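Core protein VP4 (Bluetongue virus, PDB 2JHP) caps viral messenger RNA in the inner core, combining the successive capping activities, methyl transfers included, in one chain. Local coordinates at residues I150-L159 with R385-N396. Sequence-based numbering, arbitrary orientation.
Sequences IYGMPEIPPL and RLFEHLHIVRKN. With SAH (S-adenosyl-L-homocysteine), chain B; GUN (guanine), chain D.
V393 N gives its hydrogen to I150 O, G152 N to V393 O and K395 N to G152 O (3.0 Å), so strands 149-152 and 393-394 pair in parallel, satisfying these backbone groups. I392 CG2 packs on the G152 backbone, 3.4 Å from its N, where a side chain would otherwise stand, and a phi of 173° suits glycine. Y151 lies alongside V393, with V393 O at the ring edge, in its plane.

Beyond G152 the partner segment turns to loop, followed by the R394 side chain. With CG anti to the backbone N (chi1 -169°) and extended to NE, it reaches P154 O, which NH1 holds at 2.8 Å, slightly out of the guanidinium plane. M153 CB covers one face of that plane and I156 CD1 the opposite, sandwiching the flat cation between apolar groups. Prolines suit this irregular run, lacking an N-H to satisfy; P157 CD packs 3.6 Å from H389 CB. E155 meets R385 by charge alone: OE1 is 3.4 Å from NH2 but well out of the guanidinium plane. A water accepts from E155 N and donates to E388 OE1, while E388 OE2 takes A137 N and a salt bridge from K384.

M153 O accepts from O2' of S-adenosyl-L-homocysteine, and N396 OD1 from its N6 (3.1 Å) and L398 N; both lie in loops just after the C-terminal ends of strands in a sheet of class I methyltransferase order, 3-2-1-4-5-7-6. Guanine N1 lies 3.8 Å above the F387 ring centre. Strand 393-394 is outermost, next to 149-152, while helix 380-391 packs L386, F387 and L390 against helix 178-186.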
loop_
_atom_site.group_PDB
_atom_site.type_symbol
_atom_site.label_atom_id
_atom_site.label_comp_id
_atom_site.label_asym_id
_atom_site.label_seq_id
_atom_site.Cartn_x
_atom_site.Cartn_y
_atom_site.Cartn_z
ATOM N N ILE A 150 2.371 8.453 10.117
ATOM C CA ILE A 150 2.094 7.082 9.696
ATOM C C ILE A 150 1.601 6.220 10.860
ATOM O O ILE A 150 2.345 5.952 11.811
ATOM C CB ILE A 150 3.348 6.427 9.056
ATOM C CG1 ILE A 150 3.934 7.283 7.915
ATOM C CG2 ILE A 150 3.055 4.996 8.631
ATOM C CD1 ILE A 150 2.952 7.743 6.818
ATOM N N TYR A 151 0.342 5.796 10.762
ATOM C CA TYR A 151 -0.314 4.960 11.761
ATOM C C TYR A 151 -0.676 3.591 11.217
ATOM O O TYR A 151 -0.769 3.371 10.002
ATOM C CB TYR A 151 -1.609 5.601 12.239
ATOM C CG TYR A 151 -1.490 7.031 12.719
ATOM C CD1 TYR A 151 -1.933 8.097 11.924
ATOM C CD2 TYR A 151 -0.962 7.331 13.975
ATOM C CE1 TYR A 151 -1.843 9.418 12.367
ATOM C CE2 TYR A 151 -0.875 8.668 14.411
ATOM C CZ TYR A 151 -1.313 9.683 13.601
ATOM O OH TYR A 151 -1.210 10.962 14.052
ATOM N N GLY A 152 -0.916 2.678 12.147
ATOM C CA GLY A 152 -1.262 1.297 11.828
ATOM C C GLY A 152 -1.320 0.432 13.070
ATOM O O GLY A 152 -1.206 0.923 14.201
ATOM N N MET A 153 -1.516 -0.861 12.847
ATOM C CA MET A 153 -1.421 -1.867 13.904
ATOM C C MET A 153 -0.651 -3.068 13.345
ATOM O O MET A 153 -1.227 -4.119 13.074
ATOM C CB MET A 153 -2.811 -2.257 14.413
ATOM C CG MET A 153 -3.666 -1.071 14.786
ATOM S SD MET A 153 -5.075 -1.503 15.779
ATOM C CE MET A 153 -4.375 -1.377 17.427
ATOM N N PRO A 154 0.658 -2.887 13.123
ATOM C CA PRO A 154 1.455 -3.938 12.507
ATOM C C PRO A 154 1.739 -5.062 13.483
ATOM O O PRO A 154 1.662 -4.849 14.695
ATOM C CB PRO A 154 2.744 -3.212 12.112
ATOM C CG PRO A 154 2.847 -2.087 13.065
ATOM C CD PRO A 154 1.458 -1.679 13.413
ATOM N N GLU A 155 2.057 -6.243 12.941
ATOM C CA GLU A 155 2.274 -7.465 13.718
ATOM C C GLU A 155 3.497 -7.255 14.587
ATOM O O GLU A 155 4.590 -7.049 14.087
ATOM C CB GLU A 155 2.466 -8.671 12.784
ATOM C CG GLU A 155 1.695 -9.936 13.215
ATOM C CD GLU A 155 2.227 -11.254 12.589
ATOM O OE1 GLU A 155 2.689 -11.249 11.421
ATOM O OE2 GLU A 155 2.168 -12.306 13.272
ATOM N N ILE A 156 3.292 -7.280 15.895
ATOM C CA ILE A 156 4.346 -6.990 16.869
ATOM C C ILE A 156 5.453 -8.058 16.879
ATOM O O ILE A 156 5.153 -9.246 16.947
ATOM C CB ILE A 156 3.741 -6.802 18.282
ATOM C CG1 ILE A 156 2.889 -5.524 18.334
ATOM C CG2 ILE A 156 4.827 -6.747 19.334
ATOM C CD1 ILE A 156 2.273 -5.246 19.691
ATOM N N PRO A 157 6.736 -7.632 16.788
ATOM C CA PRO A 157 7.880 -8.558 16.819
ATOM C C PRO A 157 8.086 -9.159 18.191
ATOM O O PRO A 157 7.479 -8.686 19.159
ATOM C CB PRO A 157 9.078 -7.649 16.510
ATOM C CG PRO A 157 8.638 -6.278 16.948
ATOM C CD PRO A 157 7.171 -6.224 16.632
ATOM N N PRO A 158 8.921 -10.218 18.278
ATOM C CA PRO A 158 9.473 -10.734 19.527
ATOM C C PRO A 158 10.192 -9.649 20.314
ATOM O O PRO A 158 11.093 -9.003 19.786
ATOM C CB PRO A 158 10.505 -11.757 19.056
ATOM C CG PRO A 158 10.034 -12.180 17.726
ATOM C CD PRO A 158 9.332 -11.025 17.116
ATOM N N LEU A 159 9.798 -9.461 21.569
ATOM C CA LEU A 159 10.405 -8.460 22.435
ATOM C C LEU A 159 10.664 -9.039 23.806
ATOM O O LEU A 159 10.280 -10.175 24.089
ATOM C CB LEU A 159 9.472 -7.264 22.603
ATOM C CG LEU A 159 8.815 -6.734 21.346
ATOM C CD1 LEU A 159 7.608 -5.818 21.684
ATOM C CD2 LEU A 159 9.831 -5.994 20.460
ATOM N N ARG A 385 9.199 -6.349 10.744
ATOM C CA ARG A 385 8.411 -6.157 11.957
ATOM C C ARG A 385 9.039 -5.225 12.996
ATOM O O ARG A 385 8.321 -4.535 13.724
ATOM C CB ARG A 385 8.146 -7.500 12.620
ATOM C CG ARG A 385 7.069 -8.324 11.973
ATOM C CD ARG A 385 6.560 -9.310 12.997
ATOM N NE ARG A 385 6.138 -10.582 12.418
ATOM C CZ ARG A 385 5.929 -11.682 13.134
ATOM N NH1 ARG A 385 6.109 -11.655 14.453
ATOM N NH2 ARG A 385 5.544 -12.802 12.535
ATOM N N LEU A 386 10.366 -5.232 13.093
ATOM C CA LEU A 386 11.063 -4.316 13.979
ATOM C C LEU A 386 10.873 -2.892 13.437
ATOM O O LEU A 386 10.433 -1.993 14.142
ATOM C CB LEU A 386 12.555 -4.684 14.084
ATOM C CG LEU A 386 13.009 -5.936 14.850
ATOM C CD1 LEU A 386 14.490 -6.220 14.618
ATOM C CD2 LEU A 386 12.756 -5.809 16.344
ATOM N N PHE A 387 11.200 -2.716 12.168
ATOM C CA PHE A 387 11.027 -1.463 11.470
ATOM C C PHE A 387 9.651 -0.854 11.723
ATOM O O PHE A 387 9.553 0.295 12.153
ATOM C CB PHE A 387 11.229 -1.694 9.964
ATOM C CG PHE A 387 11.349 -0.434 9.164
ATOM C CD1 PHE A 387 12.294 0.523 9.493
ATOM C CD2 PHE A 387 10.538 -0.223 8.054
ATOM C CE1 PHE A 387 12.417 1.676 8.754
ATOM C CE2 PHE A 387 10.664 0.926 7.287
ATOM C CZ PHE A 387 11.609 1.880 7.637
ATOM N N GLU A 388 8.601 -1.637 11.462
ATOM C CA GLU A 388 7.217 -1.183 11.597
ATOM C C GLU A 388 6.836 -0.877 13.044
ATOM O O GLU A 388 6.036 0.024 13.319
ATOM C CB GLU A 388 6.261 -2.232 11.045
ATOM C CG GLU A 388 6.356 -2.443 9.523
ATOM C CD GLU A 388 5.681 -3.730 9.039
ATOM O OE1 GLU A 388 5.355 -4.604 9.879
ATOM O OE2 GLU A 388 5.474 -3.863 7.808
ATOM N N HIS A 389 7.412 -1.627 13.975
ATOM C CA HIS A 389 7.051 -1.463 15.356
ATOM C C HIS A 389 7.690 -0.221 15.953
ATOM O O HIS A 389 7.083 0.471 16.778
ATOM C CB HIS A 389 7.390 -2.702 16.179
ATOM C CG HIS A 389 6.850 -2.639 17.571
ATOM N ND1 HIS A 389 7.662 -2.641 18.684
ATOM C CD2 HIS A 389 5.581 -2.500 18.028
ATOM C CE1 HIS A 389 6.915 -2.543 19.769
ATOM N NE2 HIS A 389 5.649 -2.449 19.398
ATOM N N LEU A 390 8.914 0.057 15.537
ATOM C CA LEU A 390 9.641 1.194 16.063
ATOM C C LEU A 390 9.108 2.524 15.519
ATOM O O LEU A 390 9.068 3.523 16.250
ATOM C CB LEU A 390 11.145 1.047 15.805
ATOM C CG LEU A 390 11.855 -0.101 16.553
ATOM C CD1 LEU A 390 13.323 -0.154 16.203
ATOM C CD2 LEU A 390 11.692 -0.030 18.079
ATOM N N HIS A 391 8.654 2.515 14.264
ATOM C CA HIS A 391 8.478 3.743 13.504
ATOM C C HIS A 391 7.042 4.072 13.095
ATOM O O HIS A 391 6.826 5.047 12.381
ATOM C CB HIS A 391 9.397 3.724 12.260
ATOM C CG HIS A 391 10.845 3.534 12.589
ATOM N ND1 HIS A 391 11.542 4.408 13.390
ATOM C CD2 HIS A 391 11.725 2.573 12.225
ATOM C CE1 HIS A 391 12.787 3.991 13.513
ATOM N NE2 HIS A 391 12.925 2.880 12.812
ATOM N N ILE A 392 6.076 3.263 13.523
ATOM C CA ILE A 392 4.658 3.521 13.235
ATOM C C ILE A 392 3.925 3.748 14.550
ATOM O O ILE A 392 4.091 2.989 15.511
ATOM C CB ILE A 392 3.988 2.328 12.497
ATOM C CG1 ILE A 392 4.465 2.239 11.050
ATOM C CG2 ILE A 392 2.461 2.415 12.553
ATOM C CD1 ILE A 392 4.225 0.883 10.390
ATOM N N VAL A 393 3.117 4.797 14.600
ATOM C CA VAL A 393 2.264 4.999 15.757
ATOM C C VAL A 393 1.120 3.996 15.714
ATOM O O VAL A 393 0.366 3.921 14.747
ATOM C CB VAL A 393 1.714 6.442 15.852
ATOM C CG1 VAL A 393 1.045 6.653 17.211
ATOM C CG2 VAL A 393 2.839 7.449 15.653
ATOM N N ARG A 394 1.034 3.205 16.778
ATOM C CA ARG A 394 -0.003 2.175 16.926
ATOM C C ARG A 394 -1.326 2.877 17.256
ATOM O O ARG A 394 -1.441 3.503 18.302
ATOM C CB ARG A 394 0.419 1.153 18.005
ATOM C CG ARG A 394 -0.447 -0.088 18.047
ATOM C CD ARG A 394 0.223 -1.272 18.682
ATOM N NE ARG A 394 -0.601 -2.467 18.500
ATOM C CZ ARG A 394 -0.500 -3.314 17.476
ATOM N NH1 ARG A 394 0.404 -3.117 16.520
ATOM N NH2 ARG A 394 -1.304 -4.367 17.410
ATOM N N LYS A 395 -2.285 2.795 16.329
ATOM C CA LYS A 395 -3.599 3.454 16.431
ATOM C C LYS A 395 -4.602 2.733 15.541
ATOM O O LYS A 395 -4.282 2.380 14.405
ATOM C CB LYS A 395 -3.499 4.903 15.937
ATOM C CG LYS A 395 -4.221 5.939 16.780
ATOM C CD LYS A 395 -3.266 6.529 17.807
ATOM C CE LYS A 395 -3.810 7.796 18.444
ATOM N NZ LYS A 395 -2.726 8.545 19.142
ATOM N N ASN A 396 -5.814 2.518 16.045
ATOM C CA ASN A 396 -6.879 1.916 15.249
ATOM C C ASN A 396 -7.591 2.969 14.400
ATOM O O ASN A 396 -8.289 3.849 14.921
ATOM C CB ASN A 396 -7.883 1.160 16.134
ATOM C CG ASN A 396 -8.890 0.322 15.324
ATOM O OD1 ASN A 396 -9.237 0.652 14.177
ATOM N ND2 ASN A 396 -9.368 -0.769 15.929
HETATM N N SAH B . -2.124 0.552 4.128
HETATM C CA SAH B . -0.953 -0.161 3.527
HETATM C CB SAH B . -0.811 -1.631 3.935
HETATM C CG SAH B . -2.031 -2.427 4.359
HETATM S SD SAH B . -1.531 -4.001 5.109
HETATM C C SAH B . -0.883 -0.010 2.016
HETATM O O SAH B . -1.117 1.079 1.486
HETATM O OXT SAH B . -0.558 -0.954 1.296
HETATM C "C5'" SAH B . -2.909 -3.881 6.286
HETATM C "C4'" SAH B . -2.467 -3.453 7.675
HETATM O "O4'" SAH B . -3.480 -2.700 8.313
HETATM C "C3'" SAH B . -2.154 -4.641 8.580
HETATM O "O3'" SAH B . -0.972 -4.309 9.291
HETATM C "C2'" SAH B . -3.323 -4.695 9.552
HETATM O "O2'" SAH B . -2.955 -5.136 10.831
HETATM C "C1'" SAH B . -3.750 -3.229 9.607
HETATM N N9 SAH B . -5.162 -3.049 10.015
HETATM C C8 SAH B . -6.237 -3.842 9.688
HETATM N N7 SAH B . -7.350 -3.328 10.273
HETATM C C5 SAH B . -7.004 -2.219 10.969
HETATM C C6 SAH B . -7.734 -1.310 11.738
HETATM N N6 SAH B . -9.048 -1.462 11.891
HETATM N N1 SAH B . -7.095 -0.238 12.335
HETATM C C2 SAH B . -5.731 -0.069 12.170
HETATM N N3 SAH B . -5.004 -0.967 11.408
HETATM C C4 SAH B . -5.626 -2.029 10.816
HETATM N N9 GUN D . 11.273 -4.247 5.027
HETATM C C8 GUN D . 10.784 -3.637 3.943
HETATM N N7 GUN D . 11.348 -2.434 3.816
HETATM C C5 GUN D . 12.204 -2.276 4.819
HETATM C C6 GUN D . 13.053 -1.233 5.175
HETATM O O6 GUN D . 13.103 -0.205 4.497
HETATM N N1 GUN D . 13.854 -1.385 6.321
HETATM C C2 GUN D . 13.751 -2.587 7.061
HETATM N N2 GUN D . 14.484 -2.754 8.146
HETATM N N3 GUN D . 12.922 -3.579 6.686
HETATM C C4 GUN D . 12.158 -3.439 5.590
HETATM O O HOH W 1 3.123 -5.761 10.186
#